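PDB 3LJE: zebrafish RNase5, which probably cleaves RNA as a fish ribonuclease of the pancreatic ribonuclease superfamily, related to the angiogenins. Local coordinates for residues 21-26 / 83-88; 30-35 / 47-52; 43-48 / 94-99; 72-77 / 109-114. All blocks are in the same frame, centred on the assembly; numbering follows the deposited sequence.

Contact 1 (21-26 / 83-88)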
loop_
_atom_site.group_PDB
_atom_site.type_symbol
_atom_site.label_atom_id
_atom_site.label_comp_id
_atom_site.label_asym_id
_atom_site.label_seq_id
_atom_site.Cartn_x
_atom_site.Cartn_y
_atom_site.Cartn_z
ATOM N N ALA A 21 -0.216 -9.946 -2.891
ATOM C CA ALA A 21 -0.531 -10.527 -4.223
ATOM C C ALA A 21 -1.859 -11.228 -4.267
ATOM O O ALA A 21 -2.410 -11.391 -5.359
ATOM C CB ALA A 21 0.578 -11.596 -4.644
ATOM N N ASP A 22 -2.372 -11.718 -3.119
ATOM C CA ASP A 22 -3.603 -12.515 -3.174
ATOM C C ASP A 22 -4.821 -11.654 -2.748
ATOM O O ASP A 22 -5.944 -12.143 -2.558
ATOM C CB ASP A 22 -3.483 -13.731 -2.245
ATOM C CG ASP A 22 -2.583 -13.461 -1.065
ATOM O OD1 ASP A 22 -3.031 -13.077 0.035
ATOM O OD2 ASP A 22 -1.346 -13.613 -1.261
ATOM N N MET A 23 -4.607 -10.343 -2.650
ATOM C CA MET A 23 -5.755 -9.491 -2.257
ATOM C C MET A 23 -6.877 -9.510 -3.303
ATOM O O MET A 23 -6.598 -9.790 -4.529
ATOM C CB MET A 23 -5.280 -8.070 -2.079
ATOM C CG MET A 23 -6.294 -7.158 -1.606
ATOM S SD MET A 23 -7.083 -7.693 0.056
ATOM C CE MET A 23 -8.162 -6.339 0.119
ATOM N N SER A 24 -8.114 -9.182 -2.897
ATOM C CA SER A 24 -9.197 -9.165 -3.884
ATOM C C SER A 24 -10.225 -8.171 -3.382
ATOM O O SER A 24 -10.212 -7.828 -2.166
ATOM C CB SER A 24 -9.832 -10.557 -4.072
ATOM O OG SER A 24 -10.729 -10.758 -3.000
ATOM N N VAL A 25 -11.160 -7.711 -4.238
ATOM C CA VAL A 25 -12.125 -6.724 -3.777
ATOM C C VAL A 25 -13.032 -7.144 -2.608
ATOM O O VAL A 25 -13.318 -6.384 -1.635
ATOM C CB VAL A 25 -12.984 -6.254 -4.997
ATOM C CG1 VAL A 25 -11.969 -5.647 -6.096
ATOM C CG2 VAL A 25 -13.839 -7.460 -5.606
ATOM N N GLN A 26 -13.355 -8.412 -2.566
ATOM C CA GLN A 26 -14.263 -8.846 -1.471
ATOM C C GLN A 26 -13.577 -8.939 -0.141
ATOM O O GLN A 26 -14.265 -8.978 0.871
ATOM C CB GLN A 26 -14.834 -10.238 -1.687
ATOM C CG GLN A 26 -13.966 -11.059 -2.536
ATOM C CD GLN A 26 -14.249 -10.674 -3.962
ATOM O OE1 GLN A 26 -15.420 -10.360 -4.247
ATOM N NE2 GLN A 26 -13.255 -10.689 -4.849
ATOM N N VAL A 83 -5.687 -3.435 -5.785
ATOM C CA VAL A 83 -7.048 -3.418 -5.261
ATOM C C VAL A 83 -7.093 -2.264 -4.285
ATOM O O VAL A 83 -6.285 -2.233 -3.312
ATOM C CB VAL A 83 -7.417 -4.729 -4.497
ATOM C CG1 VAL A 83 -8.692 -4.412 -3.541
ATOM C CG2 VAL A 83 -7.623 -5.836 -5.515
ATOM N N THR A 84 -7.953 -1.287 -4.546
ATOM C CA THR A 84 -8.134 -0.153 -3.641
ATOM C C THR A 84 -9.351 -0.297 -2.745
ATOM O O THR A 84 -10.495 -0.550 -3.255
ATOM C CB THR A 84 -8.253 1.167 -4.433
ATOM O OG1 THR A 84 -7.021 1.340 -5.163
ATOM C CG2 THR A 84 -8.438 2.333 -3.481
ATOM N N CYS A 85 -9.150 -0.159 -1.403
ATOM C CA CYS A 85 -10.265 -0.327 -0.452
ATOM C C CYS A 85 -10.680 1.074 -0.007
ATOM O O CYS A 85 -9.830 1.765 0.462
ATOM C CB CYS A 85 -9.791 -1.127 0.806
ATOM S SG CYS A 85 -9.361 -2.827 0.289
ATOM N N LYS A 86 -11.941 1.480 -0.206
ATOM C CA LYS A 86 -12.389 2.824 0.194
ATOM C C LYS A 86 -13.490 2.696 1.220
ATOM O O LYS A 86 -14.427 1.960 1.039
ATOM C CB LYS A 86 -12.966 3.632 -0.983
ATOM C CG LYS A 86 -12.038 3.643 -2.140
ATOM C CD LYS A 86 -12.631 4.354 -3.415
ATOM C CE LYS A 86 -12.009 3.590 -4.660
ATOM N NZ LYS A 86 -11.012 4.506 -5.361
ATOM N N LEU A 87 -13.366 3.470 2.251
ATOM C CA LEU A 87 -14.277 3.442 3.357
ATOM C C LEU A 87 -15.646 3.909 2.909
ATOM O O LEU A 87 -15.765 5.003 2.313
ATOM C CB LEU A 87 -13.745 4.345 4.392
ATOM C CG LEU A 87 -14.565 4.326 5.668
ATOM C CD1 LEU A 87 -14.396 2.942 6.378
ATOM C CD2 LEU A 87 -14.013 5.464 6.605
ATOM N N LYS A 88 -16.653 3.081 3.152
ATOM C CA LYS A 88 -18.015 3.389 2.741
ATOM C C LYS A 88 -18.639 3.904 4.021
ATOM O O LYS A 88 -19.255 4.901 3.973
ATOM C CB LYS A 88 -18.737 2.150 2.230
ATOM C CG LYS A 88 -19.893 2.420 1.242
ATOM C CD LYS A 88 -19.533 3.246 -0.121
ATOM C CE LYS A 88 -20.573 2.910 -1.240
ATOM N NZ LYS A 88 -20.157 3.263 -2.630
#

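Contact 2 (30-35 / 47-52)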
loop_
_atom_site.group_PDB
_atom_site.type_symbol
_atom_site.label_atom_id
_atom_site.label_comp_id
_atom_site.label_asym_id
_atom_site.label_seq_id
_atom_site.Cartn_x
_atom_site.Cartn_y
_atom_site.Cartn_z
ATOM N N ARG A 30 -11.862 -7.613 5.825
ATOM C CA ARG A 30 -11.021 -8.484 6.690
ATOM C C ARG A 30 -9.532 -8.115 6.585
ATOM O O ARG A 30 -8.812 -8.193 7.584
ATOM C CB ARG A 30 -11.261 -10.002 6.381
ATOM C CG ARG A 30 -10.407 -10.689 5.242
ATOM C CD ARG A 30 -10.653 -12.180 5.037
ATOM N NE ARG A 30 -11.872 -12.385 4.296
ATOM C CZ ARG A 30 -12.191 -13.286 3.379
ATOM N NH1 ARG A 30 -11.384 -14.254 2.916
ATOM N NH2 ARG A 30 -13.405 -13.188 2.927
ATOM N N ALA A 31 -9.048 -7.698 5.397
ATOM C CA ALA A 31 -7.658 -7.299 5.237
ATOM C C ALA A 31 -7.401 -6.053 6.096
ATOM O O ALA A 31 -6.406 -5.993 6.807
ATOM C CB ALA A 31 -7.323 -7.032 3.775
ATOM N N MET A 32 -8.291 -5.048 6.025
ATOM C CA MET A 32 -8.054 -3.802 6.806
ATOM C C MET A 32 -8.056 -4.122 8.321
ATOM O O MET A 32 -7.337 -3.563 9.126
ATOM C CB MET A 32 -9.168 -2.752 6.488
ATOM C CG MET A 32 -9.116 -2.226 5.002
ATOM S SD MET A 32 -7.456 -1.379 4.603
ATOM C CE MET A 32 -7.799 0.226 5.493
ATOM N N SER A 33 -8.920 -5.039 8.662
ATOM C CA SER A 33 -9.047 -5.423 10.061
ATOM C C SER A 33 -7.837 -6.282 10.557
ATOM O O SER A 33 -7.175 -5.904 11.496
ATOM C CB SER A 33 -10.367 -6.203 10.202
ATOM O OG SER A 33 -10.387 -6.759 11.491
ATOM N N ILE A 34 -7.555 -7.391 9.889
ATOM C CA ILE A 34 -6.505 -8.295 10.420
ATOM C C ILE A 34 -5.096 -7.627 10.313
ATOM O O ILE A 34 -4.267 -7.845 11.174
ATOM C CB ILE A 34 -6.516 -9.658 9.648
ATOM C CG1 ILE A 34 -5.689 -10.696 10.463
ATOM C CG2 ILE A 34 -5.914 -9.565 8.210
ATOM C CD1 ILE A 34 -5.672 -12.111 9.651
ATOM N N LYS A 35 -4.896 -6.717 9.333
ATOM C CA LYS A 35 -3.530 -6.076 9.192
ATOM C C LYS A 35 -3.529 -4.849 10.068
ATOM O O LYS A 35 -2.521 -4.085 10.164
ATOM C CB LYS A 35 -3.259 -5.711 7.696
ATOM C CG LYS A 35 -3.147 -6.986 6.693
ATOM C CD LYS A 35 -3.318 -6.474 5.234
ATOM C CE LYS A 35 -3.520 -7.662 4.213
ATOM N NZ LYS A 35 -2.221 -8.339 4.022
ATOM N N GLU A 47 -9.510 6.017 5.575
ATOM C CA GLU A 47 -10.386 6.295 4.441
ATOM C C GLU A 47 -10.086 5.476 3.166
ATOM O O GLU A 47 -11.007 5.016 2.505
ATOM C CB GLU A 47 -10.256 7.815 4.081
ATOM C CG GLU A 47 -10.755 8.704 5.088
ATOM C CD GLU A 47 -12.294 8.811 5.071
ATOM O OE1 GLU A 47 -12.824 9.425 6.010
ATOM O OE2 GLU A 47 -12.968 8.325 4.142
ATOM N N VAL A 48 -8.813 5.351 2.808
ATOM C CA VAL A 48 -8.473 4.696 1.482
ATOM C C VAL A 48 -7.183 3.933 1.664
ATOM O O VAL A 48 -6.213 4.433 2.272
ATOM C CB VAL A 48 -8.509 5.662 0.281
ATOM C CG1 VAL A 48 -8.023 4.963 -0.978
ATOM C CG2 VAL A 48 -9.919 6.215 0.066
ATOM N N ASN A 49 -7.108 2.675 1.162
ATOM C CA ASN A 49 -5.823 2.024 1.292
ATOM C C ASN A 49 -5.719 1.037 0.119
ATOM O O ASN A 49 -6.566 0.139 -0.066
ATOM C CB ASN A 49 -5.758 1.228 2.616
ATOM C CG ASN A 49 -4.392 0.603 2.837
ATOM O OD1 ASN A 49 -3.485 1.260 3.357
ATOM N ND2 ASN A 49 -4.213 -0.672 2.375
ATOM N N THR A 50 -4.656 1.219 -0.654
ATOM C CA THR A 50 -4.469 0.315 -1.742
ATOM C C THR A 50 -3.478 -0.813 -1.454
ATOM O O THR A 50 -2.349 -0.596 -0.987
ATOM C CB THR A 50 -3.917 1.186 -2.975
ATOM O OG1 THR A 50 -4.908 2.159 -3.219
ATOM C CG2 THR A 50 -3.573 0.255 -4.256
ATOM N N PHE A 51 -3.846 -2.015 -1.925
ATOM C CA PHE A 51 -2.956 -3.165 -1.889
ATOM C C PHE A 51 -2.449 -3.473 -3.313
ATOM O O PHE A 51 -3.253 -3.664 -4.235
ATOM C CB PHE A 51 -3.739 -4.411 -1.384
ATOM C CG PHE A 51 -4.185 -4.233 0.043
ATOM C CD1 PHE A 51 -3.256 -4.535 1.093
ATOM C CD2 PHE A 51 -5.481 -3.747 0.341
ATOM C CE1 PHE A 51 -3.670 -4.331 2.469
ATOM C CE2 PHE A 51 -5.876 -3.584 1.692
ATOM C CZ PHE A 51 -4.975 -3.871 2.732
ATOM N N ILE A 52 -1.145 -3.485 -3.465
ATOM C CA ILE A 52 -0.549 -3.769 -4.762
ATOM C C ILE A 52 -0.507 -5.318 -4.819
ATOM O O ILE A 52 0.071 -6.006 -3.926
ATOM C CB ILE A 52 0.889 -3.260 -4.827
ATOM C CG1 ILE A 52 0.892 -1.702 -4.576
ATOM C CG2 ILE A 52 1.535 -3.673 -6.243
ATOM C CD1 ILE A 52 2.401 -1.243 -4.207
#

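Contact 3 (43-48 / 94-99). With SO4 (sulfate ion), chain C.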
loop_
_atom_site.group_PDB
_atom_site.type_symbol
_atom_site.label_atom_id
_atom_site.label_comp_id
_atom_site.label_asym_id
_atom_site.label_seq_id
_atom_site.Cartn_x
_atom_site.Cartn_y
_atom_site.Cartn_z
ATOM N N ASN A 43 -7.516 4.504 16.641
ATOM C CA ASN A 43 -8.395 3.569 15.945
ATOM C C ASN A 43 -9.373 4.129 14.902
ATOM O O ASN A 43 -10.386 3.486 14.616
ATOM C CB ASN A 43 -9.263 2.821 16.974
ATOM C CG ASN A 43 -8.434 1.879 17.796
ATOM O OD1 ASN A 43 -8.286 0.704 17.460
ATOM N ND2 ASN A 43 -7.872 2.388 18.893
ATOM N N ASP A 44 -9.141 5.293 14.313
ATOM C CA ASP A 44 -10.102 5.712 13.308
ATOM C C ASP A 44 -9.920 4.803 12.047
ATOM O O ASP A 44 -8.852 4.217 11.819
ATOM C CB ASP A 44 -9.900 7.183 12.911
ATOM C CG ASP A 44 -9.807 8.134 14.148
ATOM O OD1 ASP A 44 -10.626 7.939 15.095
ATOM O OD2 ASP A 44 -8.923 9.054 14.146
ATOM N N CYS A 45 -11.006 4.673 11.304
ATOM C CA CYS A 45 -11.058 3.887 10.080
ATOM C C CYS A 45 -10.294 4.684 9.066
ATOM O O CYS A 45 -10.534 5.879 8.890
ATOM C CB CYS A 45 -12.485 3.769 9.578
ATOM S SG CYS A 45 -13.600 2.822 10.691
ATOM N N LYS A 46 -9.324 4.035 8.437
ATOM C CA LYS A 46 -8.558 4.699 7.399
ATOM C C LYS A 46 -9.516 4.828 6.170
ATOM O O LYS A 46 -10.283 3.914 5.772
ATOM C CB LYS A 46 -7.314 3.833 7.134
ATOM C CG LYS A 46 -6.429 4.489 6.121
ATOM C CD LYS A 46 -5.060 3.779 5.999
ATOM C CE LYS A 46 -4.218 4.384 4.846
ATOM N NZ LYS A 46 -2.933 3.636 4.647
ATOM N N GLU A 47 -9.510 6.017 5.575
ATOM C CA GLU A 47 -10.386 6.295 4.441
ATOM C C GLU A 47 -10.086 5.476 3.166
ATOM O O GLU A 47 -11.007 5.016 2.505
ATOM C CB GLU A 47 -10.256 7.815 4.081
ATOM C CG GLU A 47 -10.755 8.704 5.088
ATOM C CD GLU A 47 -12.294 8.811 5.071
ATOM O OE1 GLU A 47 -12.824 9.425 6.010
ATOM O OE2 GLU A 47 -12.968 8.325 4.142
ATOM N N VAL A 48 -8.813 5.351 2.808
ATOM C CA VAL A 48 -8.473 4.696 1.482
ATOM C C VAL A 48 -7.183 3.933 1.664
ATOM O O VAL A 48 -6.213 4.433 2.272
ATOM C CB VAL A 48 -8.509 5.662 0.281
ATOM C CG1 VAL A 48 -8.023 4.963 -0.978
ATOM C CG2 VAL A 48 -9.919 6.215 0.066
ATOM N N PRO A 94 -14.342 -1.309 15.526
ATOM C CA PRO A 94 -14.359 -2.264 14.392
ATOM C C PRO A 94 -15.512 -2.039 13.406
ATOM O O PRO A 94 -15.958 -2.973 12.668
ATOM C CB PRO A 94 -14.584 -3.580 15.121
ATOM C CG PRO A 94 -15.770 -3.137 16.130
ATOM C CD PRO A 94 -15.195 -1.783 16.650
ATOM N N ASN A 95 -16.019 -0.821 13.358
ATOM C CA ASN A 95 -17.168 -0.647 12.528
ATOM C C ASN A 95 -16.815 -0.302 11.089
ATOM O O ASN A 95 -17.728 -0.045 10.326
ATOM C CB ASN A 95 -18.049 0.475 13.076
ATOM C CG ASN A 95 -18.263 0.385 14.594
ATOM O OD1 ASN A 95 -18.549 -0.711 15.133
ATOM N ND2 ASN A 95 -18.184 1.545 15.291
ATOM N N CYS A 96 -15.534 -0.264 10.727
ATOM C CA CYS A 96 -15.220 0.119 9.351
ATOM C C CYS A 96 -15.795 -0.826 8.254
ATOM O O CYS A 96 -15.677 -2.041 8.359
ATOM C CB CYS A 96 -13.698 0.196 9.199
ATOM S SG CYS A 96 -12.832 0.931 10.620
ATOM N N GLN A 97 -16.431 -0.273 7.205
ATOM C CA GLN A 97 -16.865 -1.062 6.071
ATOM C C GLN A 97 -16.298 -0.429 4.802
ATOM O O GLN A 97 -16.454 0.803 4.606
ATOM C CB GLN A 97 -18.370 -1.081 5.951
ATOM C CG GLN A 97 -18.965 -1.847 7.126
ATOM C CD GLN A 97 -20.477 -1.980 7.004
ATOM O OE1 GLN A 97 -21.235 -1.433 7.835
ATOM N NE2 GLN A 97 -20.922 -2.683 5.965
ATOM N N TYR A 98 -15.736 -1.272 3.936
ATOM C CA TYR A 98 -15.090 -0.804 2.680
ATOM C C TYR A 98 -15.723 -1.332 1.401
ATOM O O TYR A 98 -16.381 -2.382 1.412
ATOM C CB TYR A 98 -13.606 -1.269 2.702
ATOM C CG TYR A 98 -12.806 -0.634 3.765
ATOM C CD1 TYR A 98 -12.123 0.592 3.505
ATOM C CD2 TYR A 98 -12.773 -1.151 5.063
ATOM C CE1 TYR A 98 -11.460 1.250 4.486
ATOM C CE2 TYR A 98 -12.111 -0.459 6.067
ATOM C CZ TYR A 98 -11.459 0.732 5.756
ATOM O OH TYR A 98 -10.750 1.410 6.690
ATOM N N ARG A 99 -15.459 -0.656 0.272
ATOM C CA ARG A 99 -15.886 -1.171 -1.011
ATOM C C ARG A 99 -14.561 -1.329 -1.705
ATOM O O ARG A 99 -13.695 -0.465 -1.571
ATOM C CB ARG A 99 -16.742 -0.118 -1.716
ATOM C CG ARG A 99 -17.043 -0.341 -3.207
ATOM C CD ARG A 99 -17.963 -1.589 -3.548
ATOM N NE ARG A 99 -19.361 -1.587 -3.013
ATOM C CZ ARG A 99 -20.112 -0.501 -2.709
ATOM N NH1 ARG A 99 -19.630 0.736 -2.862
ATOM N NH2 ARG A 99 -21.367 -0.657 -2.243
HETATM S S SO4 C . 1.022 5.333 3.300
HETATM O O1 SO4 C . 0.088 6.072 2.239
HETATM O O2 SO4 C . 2.291 4.659 2.694
HETATM O O3 SO4 C . 1.446 6.345 4.357
HETATM O O4 SO4 C . 0.053 4.286 3.989
HETATM O O HOH W 1 -9.194 1.249 9.186
#

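Contact 4 (72-77 / 109-114)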
loop_
_atom_site.group_PDB
_atom_site.type_symbol
_atom_site.label_atom_id
_atom_site.label_comp_id
_atom_site.label_asym_id
_atom_site.label_seq_id
_atom_site.Cartn_x
_atom_site.Cartn_y
_atom_site.Cartn_z
ATOM N N ASN A 72 9.450 13.868 -5.790
ATOM C CA ASN A 72 10.433 13.230 -4.922
ATOM C C ASN A 72 10.162 11.706 -4.805
ATOM O O ASN A 72 10.745 11.051 -3.923
ATOM C CB ASN A 72 10.317 13.798 -3.527
ATOM C CG ASN A 72 10.511 15.318 -3.571
ATOM O OD1 ASN A 72 11.526 15.772 -4.139
ATOM N ND2 ASN A 72 9.536 16.082 -3.086
ATOM N N LEU A 73 9.215 11.243 -5.614
ATOM C CA LEU A 73 8.854 9.829 -5.506
ATOM C C LEU A 73 9.330 9.061 -6.726
ATOM O O LEU A 73 10.087 9.618 -7.588
ATOM C CB LEU A 73 7.351 9.805 -5.363
ATOM C CG LEU A 73 6.832 10.695 -4.159
ATOM C CD1 LEU A 73 5.245 10.662 -4.103
ATOM C CD2 LEU A 73 7.434 10.165 -2.859
ATOM N N PHE A 74 8.821 7.809 -6.901
ATOM C CA PHE A 74 9.338 6.983 -8.030
ATOM C C PHE A 74 8.147 6.240 -8.634
ATOM O O PHE A 74 7.360 5.581 -7.865
ATOM C CB PHE A 74 10.353 5.998 -7.481
ATOM C CG PHE A 74 11.567 6.664 -6.996
ATOM C CD1 PHE A 74 12.558 7.026 -7.921
ATOM C CD2 PHE A 74 11.626 7.102 -5.652
ATOM C CE1 PHE A 74 13.694 7.868 -7.525
ATOM C CE2 PHE A 74 12.726 7.960 -5.200
ATOM C CZ PHE A 74 13.769 8.325 -6.177
ATOM N N LYS A 75 8.014 6.327 -9.983
ATOM C CA LYS A 75 6.797 5.804 -10.609
ATOM C C LYS A 75 7.200 4.507 -11.391
ATOM O O LYS A 75 8.251 4.449 -12.017
ATOM C CB LYS A 75 6.240 6.847 -11.586
ATOM C CG LYS A 75 4.950 6.480 -12.279
ATOM C CD LYS A 75 4.331 7.774 -12.895
ATOM C CE LYS A 75 2.924 7.511 -13.364
ATOM N NZ LYS A 75 2.328 8.699 -14.053
ATOM N N SER A 76 6.347 3.483 -11.327
ATOM C CA SER A 76 6.634 2.265 -12.061
ATOM C C SER A 76 6.680 2.627 -13.582
ATOM O O SER A 76 6.008 3.584 -13.997
ATOM C CB SER A 76 5.509 1.213 -11.808
ATOM O OG SER A 76 4.218 1.680 -12.127
ATOM N N ASN A 77 7.387 1.783 -14.347
ATOM C CA ASN A 77 7.520 2.010 -15.815
ATOM C C ASN A 77 6.372 1.231 -16.541
ATOM O O ASN A 77 6.254 1.263 -17.793
ATOM C CB ASN A 77 8.896 1.570 -16.285
ATOM C CG ASN A 77 9.174 0.054 -16.106
ATOM O OD1 ASN A 77 8.252 -0.767 -15.887
ATOM N ND2 ASN A 77 10.415 -0.304 -16.213
ATOM N N LEU A 109 5.704 5.421 -5.551
ATOM C CA LEU A 109 6.220 5.075 -4.225
ATOM C C LEU A 109 7.242 6.055 -3.685
ATOM O O LEU A 109 7.940 6.697 -4.486
ATOM C CB LEU A 109 6.957 3.756 -4.336
ATOM C CG LEU A 109 6.194 2.545 -4.981
ATOM C CD1 LEU A 109 7.128 1.251 -4.939
ATOM C CD2 LEU A 109 4.808 2.381 -4.320
ATOM N N GLY A 110 7.302 6.176 -2.365
ATOM C CA GLY A 110 8.412 6.880 -1.702
ATOM C C GLY A 110 9.385 5.746 -1.501
ATOM O O GLY A 110 8.987 4.567 -1.199
ATOM N N CYS A 111 10.678 6.029 -1.686
ATOM C CA CYS A 111 11.743 5.048 -1.563
ATOM C C CYS A 111 12.868 5.622 -0.699
ATOM O O CYS A 111 13.105 6.834 -0.710
ATOM C CB CYS A 111 12.362 4.768 -2.933
ATOM S SG CYS A 111 11.174 4.124 -4.173
ATOM N N ASP A 112 13.538 4.744 0.001
ATOM C CA ASP A 112 14.655 5.160 0.858
ATOM C C ASP A 112 15.775 4.153 0.753
ATOM O O ASP A 112 15.660 2.975 1.135
ATOM C CB ASP A 112 14.189 5.351 2.310
ATOM C CG ASP A 112 15.252 6.108 3.168
ATOM O OD1 ASP A 112 16.428 6.226 2.727
ATOM O OD2 ASP A 112 14.867 6.558 4.235
ATOM N N LYS A 113 16.882 4.620 0.161
ATOM C CA LYS A 113 18.041 3.749 -0.046
ATOM C C LYS A 113 17.692 2.451 -0.802
ATOM O O LYS A 113 18.268 1.414 -0.494
ATOM C CB LYS A 113 18.698 3.382 1.300
ATOM C CG LYS A 113 19.346 4.610 2.117
ATOM C CD LYS A 113 19.744 4.193 3.561
ATOM C CE LYS A 113 19.819 5.362 4.562
ATOM N NZ LYS A 113 18.504 6.216 4.628
ATOM N N GLY A 114 16.799 2.548 -1.800
ATOM C CA GLY A 114 16.406 1.431 -2.631
ATOM C C GLY A 114 15.192 0.630 -2.077
ATOM O O GLY A 114 14.784 -0.393 -2.698
HETATM O O HOH W 2 11.194 8.828 -2.372
#

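Contact 1 (21-26 / 83-88)
Met23 and Val83 lie across one another at about a right angle, CG of the loop residue lying against the branch carbon of the strand residue. Both start toward each other from their backbones. With CG anti to its backbone N (chi1 -176°), Met23 brings CG to 3.9 Å from Val83 CB; a bend at chi2 (57°) then turns the sulfur, and CE ends 3.7 Å from Cys85 SG and 4.2 Å from Val83 CG1. The two methyls of Val83 fit against the backbone that follows Met23: CG1 is 4.0 Å from Ser24 O, and CG2 is 4.0 Å from Ser24 CA. Val25, in the one of its two modelled conformers described here, adds a looser methyl contact, CG1 to Val83 CG1 at 4.3 Å. No hydrogen bond joins 21-26 to 83-88, which makes this an apolar closure of a loop over a strand of the pancreatic ribonuclease fold. On the far side of the loop, Ser24 points away and its OG takes a weak bond from Gln26 NE2. Cys85 forms a disulfide with Cys28 at the start of helix 28-34, so the sulfur that Met23 CE touches is itself tied to that helix. Met23 also packs on Ala31 of this helix and on Phe51 of strand 48-52, while strand 80-89 runs between strands 48-52 and 97-112.

Contact 2 (30-35 / 47-52)
Met32 and Phe51 make a Met-aromatic contact in the core of the ribonuclease fold, where helix 28-34 packs across strand 48-52; the short axes run at 99° to each other, 10.9 Å apart at closest approach. The sulfur comes in obliquely: Met32 SD is 4.0 Å from Phe51 CE2 and 5.1 Å from the ring centroid, 73° off the ring normal. Bends at chi2 and chi3 fold the chain back, and Met32 CE ends 3.7 Å from Asn49 CB. Asn49 and Phe51 both start toward the helix, as residues two apart on a strand do, and within the strand Asn49 ND2 sits 3.3 Å above the plane of the Phe51 ring, displaced toward its rim. The amide of Asn49 is buried and satisfied by other parts of the chain: ND2 donates to Gln17 O, and OD1 accepts from Lys46 NZ. At the far end of the ring, Ala31 CB meets Phe51 CZ at 4.1 Å. Lys35, just past the helix, reaches the ring with its aliphatic part in the conformer described here, one of two, with CD 3.5 Å from Phe51 CE1, while its NZ forms a salt bridge with Asp20. No hydrogen bond crosses between the segments. Around this core, Ile37 of the following loop touches Met32, Asn49 and Phe51, Tyr98 of strand 97-112 touches Met32, and strand 80-89 pairs with strand 48-52 through backbone bonds.

Contact 3 (43-48 / 94-99)
Cys45, which opens the Cys-Lys-x-x-Asn-Thr-Phe motif of the pancreatic ribonuclease family, is joined by a disulfide to Cys96, next to what is probably the active site, as in relatives. Cys45 CB and Cys96 CB stand 3.8 Å apart on opposite ends of the 2.0 Å bond between Cys45 SG and Cys96 SG, whose chi3 of -88° is close to the relaxed right-angle twist. Beside it, Tyr98 reaches from the start of strand 97-112 to the backbone of the next residue, Lys46. Its phenol donates from OH to Lys46 O at 2.7 Å, meeting a lone pair in the carbonyl plane at a C=O...O angle of 132°, and the carbonyl oxygen lies at the ring edge, in the ring plane. The cysteine bond and the phenol thus hold the loop at two successive residues. Lys46 departs from the contact: CG is anti to the backbone N (chi1 -177°) and the chain beyond is extended. Its NZ donates to Asn49 OD1 and, at 3.1 Å, to O4 of a sulfate ion that is also bonded by His18 NE2 and Tyr119 N. In relatives the lysine of this motif serves at the catalytic centre, and the sulfate, probably from the crystallisation liquor, may mark a substrate phosphate site. One water completes the grip, accepting from Lys46 N at 2.9 Å and donating to Tyr98 OH at 2.9 Å.

Contact 4 (72-77 / 109-114)
Phe74 faces Leu109 as a hydrogen-bonded antiparallel pair where the short strand 73-76 joins the end of strand 97-112 in the ribonuclease sheet. Phe74 N donates to Leu109 O at 2.8 Å, with a bent N-H...O angle of 140°; the return bond, Leu109 N to Phe74 O, is 2.9 Å and nearly straight. The N-to-C directions of strands 73-76 and 109-112 make 120°, well short of antiparallel; Phe74 and Leu109 form the one bridge between these two segments, and Ser76 continues the pairing to Ile107. From its backbone, Phe74 sends CB to 3.9 Å from Cys111 SG, and CG, anti to the carbonyl carbon (chi1 -68°), is 3.8 Å from the same sulfur. CD2 then makes the closest ring contact, 3.4 Å from Cys111 SG, a sulfur-aromatic approach that is oblique to the ring. Further out, CE2 lies 3.9 Å from Cys111 CB. The sulfur belongs to the disulfide with Cys63, which ties this corner to another part of the chain. One residue earlier, Leu73 CD2 packs 3.6 Å from Gly110 CA. Past the paired residues a water takes over from direct bonding: it donates to Asn72 O at 2.7 Å and accepts from Cys111 N.

From the N terminus, 21-26 opens contact 1, and the next helix opens contact 2, which closes at 47-52 and is nested inside the long loop that contact 1 closes at 83-88. Contact 3 begins at 43-48, sharing Glu47 and Val48 with contact 2, and crosses contact 1 by closing only at 94-99. Contact 4 starts at 72-77, after contact 2 is complete, and closes last, at 109-114, crossing both 1 and 3. Contacts 1, 2 and 3 cluster, joining loop 21-26, helix 28-34 and loop 43-48 to the sheet; contact 4 lies across the chain's centre, about 23 Å from contact 1 between centres, at the far end of strand 97-112.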